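PDB 4WCT: fructosyl amine:oxygen oxidoreductase from Neosartorya fumigata, which catalyses the FAD-dependent oxidative deglycation of fructosyl amines (Amadori products), probably passing the electrons to molecular oxygen. Local coordinates for residues A181-I186 / P289-H294; S92-A97 / R366-D371. One frame throughout, in Å; residues are numbered along the deposited sequence. Where two conformers were deposited one is given.

Interaction 1: A181-I186 / P289-H294; sequences AKKAMI and PDEDKH
Lys183, in the first turn of helix 181-194, looks across to Glu291 and Asp292 in the loop between strands 284-287 and 295-310; the two backbones stay well apart, with Lys183 CA 11.3 Å from Asp292 CA. Long side chains therefore do all the bridging. CG of Lys183 lies anti to the carbonyl carbon (chi1 -76°) and the chain beyond it is fully extended, which carries the ammonium group away from the helix to meet two carboxylates advancing from the opposite direction. The shorter bond is to Asp292, whose OD2 receives Lys183 NZ at 2.8 Å through the syn lone pair. Glu291 adds a weak bond, its OE2 lying 3.2 Å from Lys183 NZ. Asp292 OD2 and Glu291 OE2 subtend 98° at Lys183 NZ, and the three residues form a salt-bridge network in which the ammonium probably offsets part of the charge of both carboxylates.

Strands 284-287 and 295-310 are antiparallel neighbours in the large mixed sheet, and the acidic pair thus sits in the connection of a beta hairpin. Asp290 organises this connection from within as an Asx turn and Asx motif: its OD2 accepts from Asp292 N at 3.0 Å and from Lys293 N at 2.8 Å. Both donors lie above the same face of the carboxylate plane. Its other oxygen, OD1, binds Glu295 N where the next strand starts. Asp290 is buried, whereas Glu291 and Asp292 are exposed and reach Lys183 from within this turn. On the helix side, Lys183 N is bonded to His180 ND1, while Ala184 and Met185 pack against Met393 of helix 393-404.

Interaction 2: S92-A97 / R366-D371; sequences STFTRA and RAFLID
The phenyl rings of Phe94 and Phe368 meet as a T-shaped (edge-to-face) pair: the edge of Phe368 is directed at one face of Phe94, with the ring centroids 5.0 Å apart and the planes inclined at 66°. The leading atom, Phe368 CD2, stands 3.7 Å above the plane of the Phe94 ring and is displaced from its centre toward the rim. It lies 3.8 Å from Phe94 CE2, and the adjoining Phe368 CE2 is equally far, 3.8 Å, from Phe94 CD2, so a whole C-C side of one ring covers part of the other. No hydrogen bond crosses this buried contact.

The side chains run antiparallel past each other, one from helix 86-102, the other from the loop before strand 369-372. A chi1 of -50° swings the Phe368 ring toward the helix, and chi2 of -39° turns its CD2-CE2 side to Phe94. Ile370 also directs its CB toward the helix, but its CD1 approaches Phe94 CZ only to 4.5 Å. Helix 393-404 adds to the packing through Ile396, which touches both Phe94 and Ile370, and through Phe399, whose ring makes a further edge-to-face pair with Phe94.

Strand 369-372 runs antiparallel to strand 379-383, to which Leu369 and Asp371 are backbone-bonded. The aromatic pair, with the Phe368 side chain about 6 Å from the bound FAD, thus joins helix 86-102 to an outermost strand of the six-stranded mixed sheet, whose GxGxxG strand-turn-helix is consistent with the Rossmann-type FAD-binding fold of this oxidoreductase family.

How the interactions relate
Interactions 1 and 2 are separate sites, their centres 25 Å apart and their nearest atoms about 13 Å apart. Along the chain, both segments of interaction 1 fall between segment 92-97 of helix 86-102 and the 366-371 segment that interaction 2 brings together. They differ in character: one is an ionic bridge at the surface, the other a buried aromatic pair. The bound FAD lies much closer to interaction 2, about 6 Å from the Phe368 side chain against about 14 Å from that of Lys183. Helix 393-404 packs against a segment of each contact and so is a structural element common to both.

Interaction 1: A181-I186 / P289-H294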
ATOM      1  N   ALA A 181      -0.320 -10.575   0.513  1.00  8.57           N
ATOM      2  CA  ALA A 181       0.376  -9.573   1.354  1.00  8.28           C
ATOM      3  C   ALA A 181       0.302  -9.964   2.826  1.00  9.19           C
ATOM      4  O   ALA A 181       1.305  -9.828   3.572  1.00  9.26           O
ATOM      5  CB  ALA A 181      -0.214  -8.177   1.135  1.00  9.12           C
ATOM      6  N   LYS A 182      -0.859 -10.446   3.250  0.50  8.30           N
ATOM      7  CA  LYS A 182      -1.070 -10.801   4.644  0.50  8.71           C
ATOM      8  C   LYS A 182      -0.115 -11.913   5.078  0.50  8.86           C
ATOM      9  O   LYS A 182       0.615 -11.777   6.078  0.50  9.11           O
ATOM     10  CB  LYS A 182      -2.502 -11.250   4.844  0.50  8.01           C
ATOM     11  CG  LYS A 182      -2.816 -11.667   6.263  0.50  8.62           C
ATOM     12  CD  LYS A 182      -4.274 -12.044   6.365  0.50  9.08           C
ATOM     13  CE  LYS A 182      -4.713 -12.282   7.795  0.50  9.77           C
ATOM     14  NZ  LYS A 182      -6.190 -12.433   7.808  0.50 11.75           N
ATOM     15  N   LYS A 183      -0.082 -12.999   4.308  1.00  9.45           N
ATOM     16  CA  LYS A 183       0.824 -14.114   4.636  1.00  8.23           C
ATOM     17  C   LYS A 183       2.295 -13.756   4.511  1.00  9.16           C
ATOM     18  O   LYS A 183       3.123 -14.217   5.330  1.00  8.63           O
ATOM     19  CB  LYS A 183       0.515 -15.355   3.786  1.00  9.65           C
ATOM     20  CG  LYS A 183      -0.717 -16.088   4.258  1.00 11.74           C
ATOM     21  CD  LYS A 183      -1.010 -17.328   3.430  1.00 16.77           C
ATOM     22  CE  LYS A 183      -2.313 -17.922   3.916  1.00 21.15           C
ATOM     23  NZ  LYS A 183      -2.528 -19.240   3.298  1.00 24.51           N
ATOM     24  N   ALA A 184       2.627 -12.871   3.571  1.00  7.81           N
ATOM     25  CA  ALA A 184       4.010 -12.472   3.409  1.00  7.34           C
ATOM     26  C   ALA A 184       4.454 -11.588   4.578  1.00  8.83           C
ATOM     27  O   ALA A 184       5.551 -11.700   5.073  1.00  7.85           O
ATOM     28  CB  ALA A 184       4.198 -11.768   2.095  1.00  8.66           C
ATOM     29  N   MET A 185       3.559 -10.746   5.065  1.00  8.17           N
ATOM     30  CA  MET A 185       3.863  -9.902   6.225  1.00  8.59           C
ATOM     31  C   MET A 185       4.036 -10.766   7.482  1.00  8.28           C
ATOM     32  O   MET A 185       4.983 -10.580   8.246  1.00  8.83           O
ATOM     33  CB  MET A 185       2.756  -8.847   6.421  1.00 11.07           C
ATOM     34  CG  MET A 185       2.993  -7.978   7.623  1.00 11.56           C
ATOM     35  SD  MET A 185       1.791  -6.596   7.632  1.00 17.18           S
ATOM     36  CE  MET A 185       0.273  -7.473   7.602  1.00 13.51           C
ATOM     37  N   ILE A 186       3.170 -11.754   7.652  1.00  8.48           N
ATOM     38  CA  ILE A 186       3.270 -12.713   8.757  1.00  9.71           C
ATOM     39  C   ILE A 186       4.582 -13.502   8.662  1.00  9.22           C
ATOM     40  O   ILE A 186       5.266 -13.737   9.671  1.00  9.42           O
ATOM     41  CB  ILE A 186       2.080 -13.679   8.758  1.00 10.53           C
ATOM     42  CG1 ILE A 186       0.780 -12.913   9.139  1.00 11.34           C
ATOM     43  CG2 ILE A 186       2.326 -14.820   9.733  1.00 11.42           C
ATOM     44  CD1 ILE A 186      -0.511 -13.693   8.984  1.00  9.69           C
ATOM     45  N   PRO A 289      -9.662 -15.725  -6.156  1.00  9.77           N
ATOM     46  CA  PRO A 289     -10.130 -16.124  -4.821  1.00  9.33           C
ATOM     47  C   PRO A 289      -9.014 -16.706  -3.960  1.00 11.88           C
ATOM     48  O   PRO A 289      -8.136 -17.424  -4.468  1.00 10.82           O
ATOM     49  CB  PRO A 289     -11.166 -17.182  -5.127  1.00 11.95           C
ATOM     50  CG  PRO A 289     -11.656 -16.818  -6.507  1.00 12.63           C
ATOM     51  CD  PRO A 289     -10.474 -16.310  -7.234  1.00 11.71           C
ATOM     52  N   ASP A 290      -9.026 -16.406  -2.659  1.00 10.02           N
ATOM     53  CA  ASP A 290      -7.928 -16.874  -1.811  1.00 10.56           C
ATOM     54  C   ASP A 290      -8.034 -18.368  -1.540  1.00 13.12           C
ATOM     55  O   ASP A 290      -9.109 -18.954  -1.611  1.00 13.06           O
ATOM     56  CB  ASP A 290      -7.819 -16.073  -0.495  1.00 10.76           C
ATOM     57  CG  ASP A 290      -8.779 -16.545   0.552  1.00 14.73           C
ATOM     58  OD1 ASP A 290      -9.967 -16.217   0.393  1.00 15.08           O
ATOM     59  OD2 ASP A 290      -8.349 -17.218   1.554  1.00 14.49           O
ATOM     60  N   GLU A 291      -6.908 -18.955  -1.187  1.00 15.36           N
ATOM     61  CA  GLU A 291      -6.827 -20.418  -1.051  1.00 19.94           C
ATOM     62  C   GLU A 291      -7.558 -20.925   0.175  1.00 19.68           C
ATOM     63  O   GLU A 291      -7.990 -22.079   0.204  1.00 21.62           O
ATOM     64  CB  GLU A 291      -5.360 -20.853  -1.016  1.00 23.55           C
ATOM     65  CG  GLU A 291      -4.604 -20.297   0.179  1.00 34.42           C
ATOM     66  CD  GLU A 291      -3.112 -20.138  -0.073  1.00 47.86           C
ATOM     67  OE1 GLU A 291      -2.497 -21.110  -0.558  1.00 36.86           O
ATOM     68  OE2 GLU A 291      -2.577 -19.024   0.146  1.00 39.05           O
ATOM     69  N   ASP A 292      -7.694 -20.095   1.205  1.00 18.65           N
ATOM     70  CA  ASP A 292      -8.244 -20.553   2.484  1.00 17.70           C
ATOM     71  C   ASP A 292      -9.746 -20.370   2.604  1.00 18.28           C
ATOM     72  O   ASP A 292     -10.442 -21.274   3.046  1.00 18.37           O
ATOM     73  CB  ASP A 292      -7.573 -19.852   3.658  1.00 18.77           C
ATOM     74  CG  ASP A 292      -6.101 -20.207   3.771  1.00 23.93           C
ATOM     75  OD1 ASP A 292      -5.757 -21.400   3.617  1.00 26.94           O
ATOM     76  OD2 ASP A 292      -5.286 -19.277   3.710  1.00 25.31           O
ATOM     77  N   LYS A 293     -10.267 -19.206   2.235  1.00 14.97           N
ATOM     78  CA  LYS A 293     -11.712 -18.966   2.356  1.00 14.90           C
ATOM     79  C   LYS A 293     -12.439 -18.860   1.024  1.00 12.65           C
ATOM     80  O   LYS A 293     -13.647 -18.660   1.001  1.00 13.30           O
ATOM     81  CB  LYS A 293     -11.987 -17.683   3.138  1.00 17.65           C
ATOM     82  CG  LYS A 293     -11.451 -17.687   4.553  1.00 25.97           C
ATOM     83  CD  LYS A 293     -12.030 -16.506   5.320  1.00 27.96           C
ATOM     84  CE  LYS A 293     -11.525 -16.451   6.748  1.00 42.67           C
ATOM     85  NZ  LYS A 293     -12.258 -15.388   7.492  1.00 45.70           N
ATOM     86  N   HIS A 294     -11.695 -18.960  -0.064  1.00 11.90           N
ATOM     87  CA  HIS A 294     -12.267 -18.850  -1.423  1.00 11.38           C
ATOM     88  C   HIS A 294     -13.027 -17.556  -1.632  1.00 10.93           C
ATOM     89  O   HIS A 294     -14.054 -17.510  -2.311  1.00 11.34           O
ATOM     90  CB  HIS A 294     -13.191 -20.016  -1.702  1.00 12.69           C
ATOM     91  CG  HIS A 294     -12.496 -21.335  -1.714  1.00 15.73           C
ATOM     92  ND1 HIS A 294     -13.180 -22.528  -1.594  1.00 19.13           N
ATOM     93  CD2 HIS A 294     -11.189 -21.658  -1.839  1.00 18.66           C
ATOM     94  CE1 HIS A 294     -12.327 -23.526  -1.734  1.00 22.66           C
ATOM     95  NE2 HIS A 294     -11.103 -23.025  -1.749  1.00 21.78           N
TER

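Interaction 2: S92-A97 / R366-D371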
ATOM      1  N   SER A  92      11.063   2.407 -10.673  1.00 10.75           N
ATOM      2  CA  SER A  92      11.482   1.188 -11.354  0.50 12.65           C
ATOM      3  C   SER A  92      12.657   0.543 -10.643  1.00 11.07           C
ATOM      4  O   SER A  92      12.776  -0.684 -10.629  1.00  9.96           O
ATOM      5  CB  SER A  92      11.884   1.478 -12.794  0.50 14.34           C
ATOM      6  OG  SER A  92      10.748   1.710 -13.594  0.50 20.18           O
ATOM      7  N   THR A  93      13.497   1.362 -10.010  1.00  9.62           N
ATOM      8  CA  THR A  93      14.571   0.823  -9.154  1.00 10.92           C
ATOM      9  C   THR A  93      14.013   0.053  -7.954  1.00 11.75           C
ATOM     10  O   THR A  93      14.419  -1.100  -7.687  1.00 11.31           O
ATOM     11  CB  THR A  93      15.490   1.941  -8.667  1.00 13.52           C
ATOM     12  OG1 THR A  93      16.074   2.606  -9.793  1.00 13.89           O
ATOM     13  CG2 THR A  93      16.558   1.393  -7.738  1.00 14.29           C
ATOM     14  N   PHE A  94      13.003   0.630  -7.307  1.00  9.68           N
ATOM     15  CA  PHE A  94      12.308  -0.070  -6.211  1.00  9.42           C
ATOM     16  C   PHE A  94      11.672  -1.370  -6.700  1.00  9.18           C
ATOM     17  O   PHE A  94      11.877  -2.427  -6.100  1.00 10.70           O
ATOM     18  CB  PHE A  94      11.249   0.813  -5.570  1.00  9.16           C
ATOM     19  CG  PHE A  94      11.812   1.871  -4.662  1.00  9.33           C
ATOM     20  CD1 PHE A  94      12.371   1.526  -3.441  1.00 10.69           C
ATOM     21  CD2 PHE A  94      11.650   3.203  -4.950  1.00 10.13           C
ATOM     22  CE1 PHE A  94      12.796   2.490  -2.552  1.00 13.30           C
ATOM     23  CE2 PHE A  94      12.165   4.176  -4.113  1.00 11.97           C
ATOM     24  CZ  PHE A  94      12.673   3.829  -2.873  1.00 12.20           C
ATOM     25  N   THR A  95      10.893  -1.306  -7.771  1.00  9.09           N
ATOM     26  CA  THR A  95      10.166  -2.523  -8.237  1.00  8.73           C
ATOM     27  C   THR A  95      11.058  -3.588  -8.865  1.00 10.17           C
ATOM     28  O   THR A  95      10.760  -4.765  -8.794  1.00 10.69           O
ATOM     29  CB  THR A  95       8.985  -2.218  -9.168  1.00  9.47           C
ATOM     30  OG1 THR A  95       9.390  -1.490 -10.334  1.00 10.32           O
ATOM     31  CG2 THR A  95       7.932  -1.394  -8.411  1.00 10.35           C
ATOM     32  N   ARG A  96      12.167  -3.171  -9.449  1.00  9.70           N
ATOM     33  CA  ARG A  96      13.131  -4.126  -9.968  1.00  9.44           C
ATOM     34  C   ARG A  96      13.643  -5.001  -8.851  1.00 10.64           C
ATOM     35  O   ARG A  96      13.710  -6.243  -8.980  1.00 11.16           O
ATOM     36  CB  ARG A  96      14.302  -3.389 -10.632  1.00 11.15           C
ATOM     37  CG  ARG A  96      15.211  -4.295 -11.439  1.00 14.74           C
ATOM     38  CD  ARG A  96      16.398  -3.547 -12.018  1.00 17.44           C
ATOM     39  NE  ARG A  96      15.961  -2.457 -12.884  1.00 15.43           N
ATOM     40  CZ  ARG A  96      16.104  -1.164 -12.596  1.00 15.59           C
ATOM     41  NH1 ARG A  96      16.876  -0.767 -11.596  1.00 17.15           N
ATOM     42  NH2 ARG A  96      15.632  -0.265 -13.433  1.00 22.20           N
ATOM     43  N   ALA A  97      14.083  -4.354  -7.782  1.00  9.15           N
ATOM     44  CA  ALA A  97      14.573  -5.072  -6.609  1.00 11.59           C
ATOM     45  C   ALA A  97      13.475  -5.945  -6.008  1.00 11.45           C
ATOM     46  O   ALA A  97      13.712  -7.087  -5.576  1.00 10.71           O
ATOM     47  CB  ALA A  97      15.079  -4.091  -5.559  1.00 12.50           C
ATOM     48  N   ARG A 366       3.535  11.297  -4.871  1.00  9.92           N
ATOM     49  CA  ARG A 366       3.314   9.875  -4.692  1.00  9.04           C
ATOM     50  C   ARG A 366       4.586   9.044  -4.851  1.00  9.76           C
ATOM     51  O   ARG A 366       4.508   7.824  -5.030  1.00 11.59           O
ATOM     52  CB  ARG A 366       2.168   9.388  -5.585  1.00 10.13           C
ATOM     53  CG  ARG A 366       0.821   9.905  -5.093  1.00 10.22           C
ATOM     54  CD  ARG A 366      -0.356   9.365  -5.881  1.00 11.04           C
ATOM     55  NE  ARG A 366      -0.418   7.923  -5.830  1.00 11.12           N
ATOM     56  CZ  ARG A 366      -1.005   7.169  -6.756  1.00 12.52           C
ATOM     57  NH1 ARG A 366      -1.688   7.724  -7.748  1.00 11.53           N
ATOM     58  NH2 ARG A 366      -0.991   5.847  -6.633  1.00 11.32           N
ATOM     59  N   ALA A 367       5.750   9.665  -4.636  1.00  8.47           N
ATOM     60  CA  ALA A 367       6.971   8.928  -4.311  1.00  9.10           C
ATOM     61  C   ALA A 367       7.076   8.731  -2.813  1.00  8.79           C
ATOM     62  O   ALA A 367       6.417   9.426  -2.034  1.00  8.82           O
ATOM     63  CB  ALA A 367       8.215   9.622  -4.897  1.00 10.50           C
ATOM     64  N   PHE A 368       7.792   7.681  -2.415  1.00  8.16           N
ATOM     65  CA  PHE A 368       7.963   7.398  -1.003  1.00  8.47           C
ATOM     66  C   PHE A 368       8.713   8.507  -0.274  1.00  8.85           C
ATOM     67  O   PHE A 368       9.260   9.425  -0.870  1.00  9.15           O
ATOM     68  CB  PHE A 368       8.691   6.081  -0.802  1.00  8.51           C
ATOM     69  CG  PHE A 368       8.107   4.914  -1.608  1.00  8.38           C
ATOM     70  CD1 PHE A 368       6.717   4.769  -1.764  1.00  8.22           C
ATOM     71  CD2 PHE A 368       8.945   3.929  -2.111  1.00 10.94           C
ATOM     72  CE1 PHE A 368       6.202   3.712  -2.489  1.00  9.77           C
ATOM     73  CE2 PHE A 368       8.424   2.883  -2.876  1.00 10.45           C
ATOM     74  CZ  PHE A 368       7.052   2.787  -3.062  1.00  9.29           C
ATOM     75  N   LEU A 369       8.660   8.439   1.031  1.00  9.43           N
ATOM     76  CA  LEU A 369       9.373   9.403   1.884  1.00  9.16           C
ATOM     77  C   LEU A 369      10.196   8.611   2.889  1.00  8.55           C
ATOM     78  O   LEU A 369       9.677   8.059   3.867  1.00  9.84           O
ATOM     79  CB  LEU A 369       8.389  10.348   2.552  1.00  8.88           C
ATOM     80  CG  LEU A 369       8.922  11.279   3.659  1.00 10.59           C
ATOM     81  CD1 LEU A 369      10.128  12.068   3.182  1.00 11.23           C
ATOM     82  CD2 LEU A 369       7.815  12.182   4.186  1.00 12.30           C
ATOM     83  N   ILE A 370      11.477   8.447   2.558  1.00  8.51           N
ATOM     84  CA  ILE A 370      12.358   7.619   3.364  1.00  9.11           C
ATOM     85  C   ILE A 370      13.643   8.413   3.539  1.00 10.47           C
ATOM     86  O   ILE A 370      14.385   8.595   2.572  1.00 11.41           O
ATOM     87  CB  ILE A 370      12.691   6.284   2.681  1.00 10.79           C
ATOM     88  CG1 ILE A 370      11.441   5.451   2.455  1.00 11.89           C
ATOM     89  CG2 ILE A 370      13.671   5.485   3.519  1.00 10.35           C
ATOM     90  CD1 ILE A 370      11.699   4.295   1.526  1.00 10.56           C
ATOM     91  N   ASP A 371      13.843   8.959   4.737  1.00 10.07           N
ATOM     92  CA  ASP A 371      14.985   9.848   4.978  1.00 11.03           C
ATOM     93  C   ASP A 371      15.181  10.057   6.461  1.00 14.13           C
ATOM     94  O   ASP A 371      14.257   9.941   7.239  1.00 12.38           O
ATOM     95  CB  ASP A 371      14.730  11.200   4.310  1.00 10.44           C
ATOM     96  CG  ASP A 371      16.009  11.988   4.032  1.00 13.58           C
ATOM     97  OD1 ASP A 371      17.141  11.495   4.318  1.00 13.60           O
ATOM     98  OD2 ASP A 371      15.869  13.082   3.453  1.00 12.92           O
TER